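Local coordinates for fructosamine deglycase FrlB (Bacillus subtilis, PDB 3EUA) that converts a range of fructosamine 6-phosphates to glucose 6-phosphate and a free amino acid, at the interface of chains A and B. Sequence-based numbering; all coordinates share one arbitrary frame. Chains: chain A/B, Putative fructose-aminoacid-6-phosphate deglycase.

Contact 1: the interface of chains A and B. Residues chain A 233, 237, 261, 265; chain B 89, 324, 327, 329.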
loop_
_atom_site.group_PDB
_atom_site.type_symbol
_atom_site.label_atom_id
_atom_site.label_comp_id
_atom_site.label_asym_id
_atom_site.label_seq_id
_atom_site.Cartn_x
_atom_site.Cartn_y
_atom_site.Cartn_z
ATOM N N PHE A 233 -5.196 12.798 7.023
ATOM C CA PHE A 233 -6.335 13.580 7.502
ATOM C C PHE A 233 -7.608 12.766 7.750
ATOM O O PHE A 233 -8.669 13.334 8.086
ATOM C CB PHE A 233 -6.611 14.761 6.546
ATOM C CG PHE A 233 -5.547 15.800 6.563
ATOM C CD1 PHE A 233 -5.395 16.608 7.670
ATOM C CD2 PHE A 233 -4.688 15.976 5.485
ATOM C CE1 PHE A 233 -4.408 17.556 7.719
ATOM C CE2 PHE A 233 -3.695 16.917 5.517
ATOM C CZ PHE A 233 -3.561 17.735 6.639
ATOM N N PHE A 237 -3.512 11.629 11.681
ATOM C CA PHE A 237 -3.183 12.970 12.201
ATOM C C PHE A 237 -3.562 13.181 13.671
ATOM O O PHE A 237 -2.994 14.039 14.335
ATOM C CB PHE A 237 -3.721 14.085 11.273
ATOM C CG PHE A 237 -5.201 14.374 11.365
ATOM C CD1 PHE A 237 -6.150 13.376 11.477
ATOM C CD2 PHE A 237 -5.641 15.674 11.193
ATOM C CE1 PHE A 237 -7.485 13.672 11.500
ATOM C CE2 PHE A 237 -6.961 15.989 11.194
ATOM C CZ PHE A 237 -7.913 14.989 11.346
ATOM N N ARG A 261 -0.468 20.206 2.276
ATOM C CA ARG A 261 -1.561 20.299 3.233
ATOM C C ARG A 261 -1.160 19.626 4.549
ATOM O O ARG A 261 -1.400 20.176 5.636
ATOM C CB ARG A 261 -2.837 19.682 2.641
ATOM C CG ARG A 261 -4.051 19.797 3.492
ATOM C CD ARG A 261 -5.121 18.896 2.992
ATOM N NE ARG A 261 -6.326 18.992 3.818
ATOM C CZ ARG A 261 -7.342 18.133 3.743
ATOM N NH1 ARG A 261 -7.318 17.121 2.886
ATOM N NH2 ARG A 261 -8.387 18.266 4.546
ATOM N N PHE A 265 -0.608 21.438 8.428
ATOM C CA PHE A 265 -1.232 21.001 9.652
ATOM C C PHE A 265 -0.192 20.635 10.701
ATOM O O PHE A 265 -0.275 21.098 11.834
ATOM C CB PHE A 265 -2.127 19.790 9.375
ATOM C CG PHE A 265 -2.788 19.252 10.588
ATOM C CD1 PHE A 265 -3.962 19.817 11.048
ATOM C CD2 PHE A 265 -2.259 18.149 11.261
ATOM C CE1 PHE A 265 -4.587 19.330 12.149
ATOM C CE2 PHE A 265 -2.875 17.646 12.395
ATOM C CZ PHE A 265 -4.041 18.230 12.831
ATOM N N GLU B 89 -12.776 14.980 -0.097
ATOM C CA GLU B 89 -11.921 14.390 -1.148
ATOM C C GLU B 89 -12.667 13.279 -1.913
ATOM O O GLU B 89 -12.474 13.097 -3.131
ATOM C CB GLU B 89 -10.597 13.865 -0.585
ATOM C CG GLU B 89 -9.740 14.847 0.232
ATOM C CD GLU B 89 -10.088 14.879 1.713
ATOM O OE1 GLU B 89 -11.271 14.986 2.088
ATOM O OE2 GLU B 89 -9.153 14.800 2.527
HETATM N N MSE B 324 -10.034 15.996 14.248
HETATM C CA MSE B 324 -11.110 15.668 13.304
HETATM C C MSE B 324 -12.409 16.313 13.777
HETATM O O MSE B 324 -12.770 16.188 14.931
HETATM C CB MSE B 324 -11.270 14.161 13.160
HETATM C CG MSE B 324 -12.309 13.708 12.139
HETATM SE SE MSE B 324 -12.370 11.737 12.178
HETATM C CE MSE B 324 -10.662 11.466 11.448
ATOM N N VAL B 327 -11.010 21.255 14.259
ATOM C CA VAL B 327 -10.142 22.314 13.751
ATOM C C VAL B 327 -10.161 22.280 12.223
ATOM O O VAL B 327 -10.664 21.349 11.599
ATOM C CB VAL B 327 -8.687 22.215 14.258
ATOM C CG1 VAL B 327 -8.679 22.158 15.765
ATOM C CG2 VAL B 327 -7.935 20.994 13.675
ATOM N N TYR B 329 -8.434 22.070 8.556
ATOM C CA TYR B 329 -7.270 21.371 8.010
ATOM C C TYR B 329 -7.426 21.026 6.560
ATOM O O TYR B 329 -8.526 20.899 6.079
ATOM C CB TYR B 329 -6.929 20.102 8.823
ATOM C CG TYR B 329 -8.079 19.121 9.082
ATOM C CD1 TYR B 329 -8.388 18.107 8.176
ATOM C CD2 TYR B 329 -8.834 19.198 10.244
ATOM C CE1 TYR B 329 -9.415 17.219 8.415
ATOM C CE2 TYR B 329 -9.878 18.308 10.489
ATOM C CZ TYR B 329 -10.157 17.321 9.568
ATOM O OH TYR B 329 -11.172 16.447 9.812
ATOM O OXT TYR B 329 -6.416 20.904 5.877
HETATM O O HOH W 1 -3.747 21.748 6.576
HETATM O O HOH W 2 -10.979 14.311 8.494
#
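A:Arg261 takes hold of the C-terminal carboxylate of B:Tyr329, the last residue of its chain. It does so side-on with two nitrogens. A:Arg261 NE gives a nearly straight bond (170° at H) to B:Tyr329 OXT at 2.8 Å. A:Arg261 NH2 reaches the other terminal oxygen, B:Tyr329 O, at 3.0 Å, from above the carbonyl plane. Both oxygens lie close to the guanidinium plane. The remaining nitrogen, A:Arg261 NH1, makes a salt bridge with B:Glu89 OE2 at 3.0 Å, meeting it from above the carboxylate plane.

The ring of B:Tyr329 lies among phenylalanines of chain A. The edge of A:Phe237 points into its face, with CE2 over the centre and the ring planes 66° apart. A:Phe233 passes in the opposite direction, its CD1 3.4 Å from B:Tyr329 CD1. A:Phe265 runs alongside, its CD1 3.7 Å from B:Tyr329 CB. B:Met324, present as selenomethionine, touches A:Phe237 near CZ and, through its methyl CE, at the ring edge.

A:Phe233, besides touching B:Tyr329, lies against one guanidinium face of A:Arg261 and is likely to position it. CG of A:Arg261 is anti to the backbone N (chi1 -176°), and the chain runs extended from the helix 256-269 to the carboxylate. Water 1 joins OXT to A:Arg261 O, and water 2 links the tyrosine hydroxyl to A:Phe233 O.

The site fixes the C-terminus of one subunit on its neighbour and is likely to belong to one of the subunit interfaces of the homooctamer.

Contact 2: the interface of chains A and B. Residues chain A 237-238, 265; chain B 218, 221, 321-324.
A:Glu238 inserts its carboxylate into the B:Arg321 to B:Met324 segment, where backbone N-H groups receive it. A:Glu238 OE1 accepts from B:Arg322 N at 2.8 Å through its syn lone pair. The anti lone pair of A:Glu238 OE1 takes the indole N-H of B:Trp221, NE1, at 3.1 Å, tilted from the ring plane. A:Glu238 OE2 accepts from B:Met324 N at 2.8 Å, nearly along its C-O axis and almost straight (172° at H). B:Tyr323 N also reaches OE2, from the syn side and out of the carboxylate plane. Four N-H groups thus fix the rotation of the carboxylate. The side chain is bent at chi2 (-75°), which turns its end toward these donors.

The backbone carbonyl of A:Glu238 is bound too. B:Arg322 brings NE and NH2 side-on to A:Glu238 O, with NH2 at 2.8 Å and in the carbonyl plane. The guanidinium lies over one face of B:Trp221, which is likely to steady it.

Charge is also arranged around the site. The N-H donors, with B:Arg321 nearby, would probably favour a charged carboxylate. On the same chain, B:Arg321 NH2 makes a weak, bent bond with B:Glu218 OE2.

Apolar packing flanks the polar core. A:Phe265 directs CZ at one face of B:Tyr323, 3.6 Å from CG, with the ring planes 87° apart. CG of B:Arg322 covers the opposite face. A:Phe237 slides past B:Tyr323 and sets CE2 against its CB.

Without its carboxylate, as with an alanine at A:Glu238, the backbone N-H groups of B:Arg322, B:Tyr323 and B:Met324 and the indole N-H would probably lose their acceptor, leaving the segment freer to move.

The site is likely to hold the segment near the C-terminus of chain B on the 3-10 helix 236-239 of chain A, adding to the dimer interface.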
loop_
_atom_site.group_PDB
_atom_site.type_symbol
_atom_site.label_atom_id
_atom_site.label_comp_id
_atom_site.label_asym_id
_atom_site.label_seq_id
_atom_site.Cartn_x
_atom_site.Cartn_y
_atom_site.Cartn_z
ATOM N N PHE A 237 -3.512 11.629 11.681
ATOM C CA PHE A 237 -3.183 12.970 12.201
ATOM C C PHE A 237 -3.562 13.181 13.671
ATOM O O PHE A 237 -2.994 14.039 14.335
ATOM C CB PHE A 237 -3.721 14.085 11.273
ATOM C CG PHE A 237 -5.201 14.374 11.365
ATOM C CD1 PHE A 237 -6.150 13.376 11.477
ATOM C CD2 PHE A 237 -5.641 15.674 11.193
ATOM C CE1 PHE A 237 -7.485 13.672 11.500
ATOM C CE2 PHE A 237 -6.961 15.989 11.194
ATOM C CZ PHE A 237 -7.913 14.989 11.346
ATOM N N GLU A 238 -4.506 12.395 14.196
ATOM C CA GLU A 238 -4.849 12.480 15.626
ATOM C C GLU A 238 -3.662 12.152 16.539
ATOM O O GLU A 238 -3.634 12.567 17.710
ATOM C CB GLU A 238 -6.010 11.549 15.955
ATOM C CG GLU A 238 -7.332 12.057 15.475
ATOM C CD GLU A 238 -7.919 13.211 16.304
ATOM O OE1 GLU A 238 -7.762 13.250 17.534
ATOM O OE2 GLU A 238 -8.614 14.049 15.736
ATOM N N PHE A 265 -0.608 21.438 8.428
ATOM C CA PHE A 265 -1.232 21.001 9.652
ATOM C C PHE A 265 -0.192 20.635 10.701
ATOM O O PHE A 265 -0.275 21.098 11.834
ATOM C CB PHE A 265 -2.127 19.790 9.375
ATOM C CG PHE A 265 -2.788 19.252 10.588
ATOM C CD1 PHE A 265 -3.962 19.817 11.048
ATOM C CD2 PHE A 265 -2.259 18.149 11.261
ATOM C CE1 PHE A 265 -4.587 19.330 12.149
ATOM C CE2 PHE A 265 -2.875 17.646 12.395
ATOM C CZ PHE A 265 -4.041 18.230 12.831
ATOM N N GLU B 218 -6.219 7.035 15.406
ATOM C CA GLU B 218 -7.304 7.996 15.442
ATOM C C GLU B 218 -8.149 7.970 16.685
ATOM O O GLU B 218 -8.378 9.004 17.310
ATOM C CB GLU B 218 -8.213 7.744 14.225
ATOM C CG GLU B 218 -9.430 8.610 14.092
ATOM C CD GLU B 218 -10.395 8.096 13.023
ATOM O OE1 GLU B 218 -10.124 7.116 12.296
ATOM O OE2 GLU B 218 -11.455 8.693 12.890
ATOM N N TRP B 221 -5.192 7.223 20.122
ATOM C CA TRP B 221 -3.896 7.910 20.180
ATOM C C TRP B 221 -2.788 6.934 20.588
ATOM O O TRP B 221 -1.898 7.251 21.374
ATOM C CB TRP B 221 -3.871 9.169 21.049
ATOM C CG TRP B 221 -4.911 10.161 20.714
ATOM C CD1 TRP B 221 -5.578 10.299 19.528
ATOM C CD2 TRP B 221 -5.311 11.277 21.526
ATOM N NE1 TRP B 221 -6.444 11.356 19.598
ATOM C CE2 TRP B 221 -6.301 11.978 20.812
ATOM C CE3 TRP B 221 -4.974 11.707 22.810
ATOM C CZ2 TRP B 221 -6.924 13.109 21.319
ATOM C CZ3 TRP B 221 -5.612 12.825 23.330
ATOM C CH2 TRP B 221 -6.574 13.514 22.585
ATOM N N ARG B 321 -11.848 12.953 19.838
ATOM C CA ARG B 321 -10.955 13.516 18.812
ATOM C C ARG B 321 -10.433 14.819 19.324
ATOM O O ARG B 321 -11.095 15.461 20.174
ATOM C CB ARG B 321 -11.705 13.852 17.525
ATOM C CG ARG B 321 -12.388 12.675 16.807
ATOM C CD ARG B 321 -11.411 11.618 16.237
ATOM N NE ARG B 321 -12.147 10.635 15.435
ATOM C CZ ARG B 321 -12.822 9.617 15.939
ATOM N NH1 ARG B 321 -12.796 9.409 17.212
ATOM N NH2 ARG B 321 -13.488 8.782 15.167
ATOM N N ARG B 322 -9.240 15.200 18.862
ATOM C CA ARG B 322 -8.688 16.522 19.186
ATOM C C ARG B 322 -8.633 17.391 17.939
ATOM O O ARG B 322 -8.623 18.608 18.066
ATOM C CB ARG B 322 -7.310 16.466 19.882
ATOM C CG ARG B 322 -6.214 15.707 19.168
ATOM C CD ARG B 322 -4.925 15.767 19.976
ATOM N NE ARG B 322 -4.036 14.649 19.659
ATOM C CZ ARG B 322 -3.011 14.286 20.413
ATOM N NH1 ARG B 322 -2.695 14.963 21.522
ATOM N NH2 ARG B 322 -2.296 13.237 20.085
ATOM N N TYR B 323 -8.646 16.779 16.750
ATOM C CA TYR B 323 -8.552 17.516 15.481
ATOM C C TYR B 323 -9.715 17.263 14.504
ATOM O O TYR B 323 -10.270 18.192 13.979
ATOM C CB TYR B 323 -7.225 17.186 14.788
ATOM C CG TYR B 323 -5.989 17.236 15.656
ATOM C CD1 TYR B 323 -5.670 18.373 16.389
ATOM C CD2 TYR B 323 -5.059 16.184 15.633
ATOM C CE1 TYR B 323 -4.516 18.424 17.151
ATOM C CE2 TYR B 323 -3.891 16.233 16.400
ATOM C CZ TYR B 323 -3.633 17.369 17.158
ATOM O OH TYR B 323 -2.472 17.447 17.919
HETATM N N MSE B 324 -10.034 15.996 14.248
HETATM C CA MSE B 324 -11.110 15.668 13.304
HETATM C C MSE B 324 -12.409 16.313 13.777
HETATM O O MSE B 324 -12.770 16.188 14.931
HETATM C CB MSE B 324 -11.270 14.161 13.160
HETATM C CG MSE B 324 -12.309 13.708 12.139
HETATM SE SE MSE B 324 -12.370 11.737 12.178
HETATM C CE MSE B 324 -10.662 11.466 11.448
#

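Contact 1 and contact 2 are neighbouring parts of one interface, with the centres of their C-alpha atoms about 8 Å apart. They share A:Phe237, A:Phe265 and B:Met324. The helix 256-269 and the 3-10 helix 236-239 of chain A serve both. Chain B offers successive stretches of its C-terminal tail, held in contact 2 by backbone N-H groups and the B:Arg322 side chain, with B:Trp221 adding a bond from elsewhere in chain B, and in contact 1 by its terminal carboxylate. The shared phenylalanines join the two grips through apolar packing. The interface is two-fold symmetric, so each subunit rests its C-terminal tail on the other.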